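PDB 3MPD: nucleoside diphosphate kinase from Encephalitozoon cuniculi, which probably transfers the gamma phosphate of ATP to other nucleoside diphosphates by a ping-pong mechanism through a phosphorylated active-site intermediate. Local coordinates for residues F9-P14 with I117-D122. Numbering follows the deposited sequence.
Sequences FIMIKP and IIHGSD
Met-11 and His-119 form the central hydrogen-bonded pair where strand 118-120 runs antiparallel along strand 7-12, at one margin of the four-stranded sheet of the nucleoside diphosphate kinase fold (a ferredoxin-like alpha/beta sandwich). Their two bonds are nearly straight: Met-11 N reaches His-119 O at 2.9 Å, and His-119 N reaches Met-11 O at 2.8 Å. Just past the strand, Ser-121 adds two further bonds to Phe-9, its N donating to Phe-9 O while its OG replaces a backbone carbonyl as acceptor for Phe-9 N, at 3.1 Å.

The tight side of the sheet is apolar. Ile-118 CG1 lies anti to its backbone N (chi1 -170°) and the chain stays extended to CD1, which meets Ile-10 CG2 at 3.5 Å, closer than usual van der Waals contact; Ile-25 and Phe-29 of helix 22-32 pack against this same layer.

The face bearing Met-11 and His-119, the probable phosphohistidine, is looser, and opens to solvent at the partly exposed His-119 and Lys-13. Phe-9 CD2 meets the edge of the imidazole at 3.9 Å, the two side chains crossing at about a right angle, and Met-11 CE lies 4.1 Å from His-119 CB. Glu-130 OE1 is hydrogen-bonded to both His-119 NE2 and Ser-121 OG, which would limit rotation of the ring. Lys-13, a probable ATP ligand just after strand 7-12, extends along the backbone of Ile-118 to Asn-116 OD1. A water in the imidazole plane, 3.3 Å from His-119 ND1, accepts a hydrogen bond from Lys-13 NZ at 3.1 Å.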
ATOM      1  N   PHE A   9      11.000   5.367  -6.818  1.00 26.14           N
ATOM      2  CA  PHE A   9      10.769   4.060  -6.241  1.00 25.21           C
ATOM      3  C   PHE A   9      10.995   4.135  -4.746  1.00 24.60           C
ATOM      4  O   PHE A   9      12.052   4.557  -4.293  1.00 24.34           O
ATOM      5  CB  PHE A   9      11.683   2.999  -6.876  1.00 26.41           C
ATOM      6  CG  PHE A   9      11.473   1.631  -6.318  1.00 25.93           C
ATOM      7  CD1 PHE A   9      10.301   0.934  -6.598  1.00 24.22           C
ATOM      8  CD2 PHE A   9      12.426   1.059  -5.482  1.00 25.68           C
ATOM      9  CE1 PHE A   9      10.064  -0.318  -6.058  1.00 26.73           C
ATOM     10  CE2 PHE A   9      12.221  -0.214  -4.946  1.00 29.71           C
ATOM     11  CZ  PHE A   9      11.027  -0.900  -5.224  1.00 26.76           C
ATOM     12  N   ILE A  10       9.986   3.736  -3.988  1.00 24.55           N
ATOM     13  CA  ILE A  10      10.029   3.829  -2.527  1.00 23.76           C
ATOM     14  C   ILE A  10       9.751   2.437  -1.985  1.00 23.78           C
ATOM     15  O   ILE A  10       8.718   1.846  -2.292  1.00 24.57           O
ATOM     16  CB  ILE A  10       8.946   4.769  -1.982  1.00 22.41           C
ATOM     17  CG1 ILE A  10       9.014   6.170  -2.636  1.00 22.54           C
ATOM     18  CG2 ILE A  10       9.014   4.859  -0.434  1.00 23.54           C
ATOM     19  CD1 ILE A  10      10.348   6.984  -2.379  1.00 21.69           C
ATOM     20  N   MET A  11      10.634   1.940  -1.129  1.00 23.67           N
ATOM     21  CA  MET A  11      10.461   0.595  -0.609  1.00 22.69           C
ATOM     22  C   MET A  11      10.608   0.603   0.896  1.00 21.97           C
ATOM     23  O   MET A  11      11.653   1.022   1.427  1.00 22.14           O
ATOM     24  CB  MET A  11      11.478  -0.347  -1.273  1.00 23.97           C
ATOM     25  CG  MET A  11      11.438  -1.779  -0.781  1.00 25.67           C
ATOM     26  SD  MET A  11      12.572  -2.828  -1.744  1.00 30.86           S
ATOM     27  CE  MET A  11      14.145  -1.975  -1.590  1.00 30.87           C
ATOM     28  N   ILE A  12       9.563   0.145   1.582  1.00 20.85           N
ATOM     29  CA  ILE A  12       9.620  -0.002   3.036  1.00 20.25           C
ATOM     30  C   ILE A  12      10.385  -1.284   3.358  1.00 21.62           C
ATOM     31  O   ILE A  12       9.987  -2.377   2.900  1.00 22.32           O
ATOM     32  CB  ILE A  12       8.223  -0.038   3.687  1.00 20.12           C
ATOM     33  CG1 ILE A  12       7.418   1.203   3.284  1.00 18.70           C
ATOM     34  CG2 ILE A  12       8.335  -0.229   5.252  1.00 17.89           C
ATOM     35  CD1 ILE A  12       6.012   1.280   3.952  1.00 19.86           C
ATOM     36  N   LYS A  13      11.453  -1.141   4.152  1.00 20.75           N
ATOM     37  CA  LYS A  13      12.391  -2.251   4.431  1.00 21.62           C
ATOM     38  C   LYS A  13      11.762  -3.219   5.428  1.00 21.74           C
ATOM     39  O   LYS A  13      10.862  -2.816   6.188  1.00 21.45           O
ATOM     40  CB  LYS A  13      13.727  -1.686   4.965  1.00 21.11           C
ATOM     41  CG  LYS A  13      14.426  -0.768   3.946  1.00 20.66           C
ATOM     42  CD  LYS A  13      15.893  -0.522   4.295  1.00 22.31           C
ATOM     43  CE  LYS A  13      16.588   0.151   3.104  1.00 22.71           C
ATOM     44  NZ  LYS A  13      17.897   0.694   3.568  1.00 21.90           N
ATOM     45  N   PRO A  14      12.229  -4.482   5.449  1.00 22.98           N
ATOM     46  CA  PRO A  14      11.514  -5.552   6.163  1.00 22.71           C
ATOM     47  C   PRO A  14      11.234  -5.257   7.636  1.00 22.22           C
ATOM     48  O   PRO A  14      10.165  -5.575   8.119  1.00 20.79           O
ATOM     49  CB  PRO A  14      12.476  -6.763   6.045  1.00 24.07           C
ATOM     50  CG  PRO A  14      13.275  -6.492   4.818  1.00 24.11           C
ATOM     51  CD  PRO A  14      13.471  -4.993   4.803  1.00 23.68           C
ATOM     52  N   ILE A 117      14.790   2.003   7.710  1.00 18.50           N
ATOM     53  CA  ILE A 117      13.308   2.107   7.538  1.00 17.85           C
ATOM     54  C   ILE A 117      12.811   1.909   6.101  1.00 18.62           C
ATOM     55  O   ILE A 117      11.753   1.304   5.876  1.00 18.84           O
ATOM     56  CB  ILE A 117      12.727   3.461   8.069  1.00 16.64           C
ATOM     57  CG1 ILE A 117      13.210   3.774   9.499  1.00 17.77           C
ATOM     58  CG2 ILE A 117      11.187   3.488   7.966  1.00 16.13           C
ATOM     59  CD1 ILE A 117      12.841   2.670  10.539  1.00 19.15           C
ATOM     60  N   ILE A 118      13.531   2.499   5.143  1.00 18.72           N
ATOM     61  CA  ILE A 118      12.965   2.767   3.833  1.00 19.28           C
ATOM     62  C   ILE A 118      14.099   3.019   2.836  1.00 21.12           C
ATOM     63  O   ILE A 118      15.210   3.464   3.209  1.00 22.29           O
ATOM     64  CB  ILE A 118      11.982   4.027   3.905  1.00 19.06           C
ATOM     65  CG1 ILE A 118      11.160   4.217   2.631  1.00 18.62           C
ATOM     66  CG2 ILE A 118      12.738   5.315   4.288  1.00 17.18           C
ATOM     67  CD1 ILE A 118      10.098   5.404   2.806  1.00 16.81           C
ATOM     68  N   HIS A 119      13.843   2.689   1.577  1.00 21.53           N
ATOM     69  CA  HIS A 119      14.714   3.080   0.495  1.00 22.56           C
ATOM     70  C   HIS A 119      13.959   4.048  -0.397  1.00 22.10           C
ATOM     71  O   HIS A 119      12.793   3.791  -0.711  1.00 21.67           O
ATOM     72  CB  HIS A 119      15.048   1.852  -0.353  1.00 24.82           C
ATOM     73  CG  HIS A 119      15.587   2.209  -1.698  1.00 27.67           C
ATOM     74  ND1 HIS A 119      16.920   2.492  -1.911  1.00 31.26           N
ATOM     75  CD2 HIS A 119      14.969   2.365  -2.894  1.00 29.37           C
ATOM     76  CE1 HIS A 119      17.102   2.805  -3.181  1.00 30.36           C
ATOM     77  NE2 HIS A 119      15.934   2.726  -3.800  1.00 31.55           N
ATOM     78  N   GLY A 120      14.600   5.131  -0.852  1.00 22.06           N
ATOM     79  CA  GLY A 120      14.008   5.931  -1.936  1.00 21.44           C
ATOM     80  C   GLY A 120      15.057   6.159  -3.005  1.00 24.08           C
ATOM     81  O   GLY A 120      16.232   6.315  -2.673  1.00 22.83           O
ATOM     82  N   SER A 121      14.655   6.184  -4.283  1.00 24.47           N
ATOM     83  CA  SER A 121      15.630   6.409  -5.367  1.00 26.71           C
ATOM     84  C   SER A 121      16.464   7.681  -5.157  1.00 27.59           C
ATOM     85  O   SER A 121      15.970   8.662  -4.635  1.00 26.80           O
ATOM     86  CB  SER A 121      14.930   6.491  -6.734  1.00 27.04           C
ATOM     87  OG  SER A 121      14.089   5.378  -6.940  1.00 26.21           O
ATOM     88  N   ASP A 122      17.723   7.662  -5.587  1.00 30.97           N
ATOM     89  CA  ASP A 122      18.591   8.830  -5.410  1.00 32.86           C
ATOM     90  C   ASP A 122      18.622   9.751  -6.630  1.00 34.02           C
ATOM     91  O   ASP A 122      19.046  10.898  -6.526  1.00 35.21           O
ATOM     92  CB  ASP A 122      20.005   8.446  -4.933  1.00 33.92           C
ATOM     93  CG  ASP A 122      20.810   7.657  -5.956  1.00 38.59           C
ATOM     94  OD1 ASP A 122      20.303   7.289  -7.048  1.00 40.52           O
ATOM     95  OD2 ASP A 122      21.998   7.391  -5.644  1.00 41.18           O
TER
HETATM   96  O   HOH W   1      18.642   1.523   0.708  1.00 30.49           O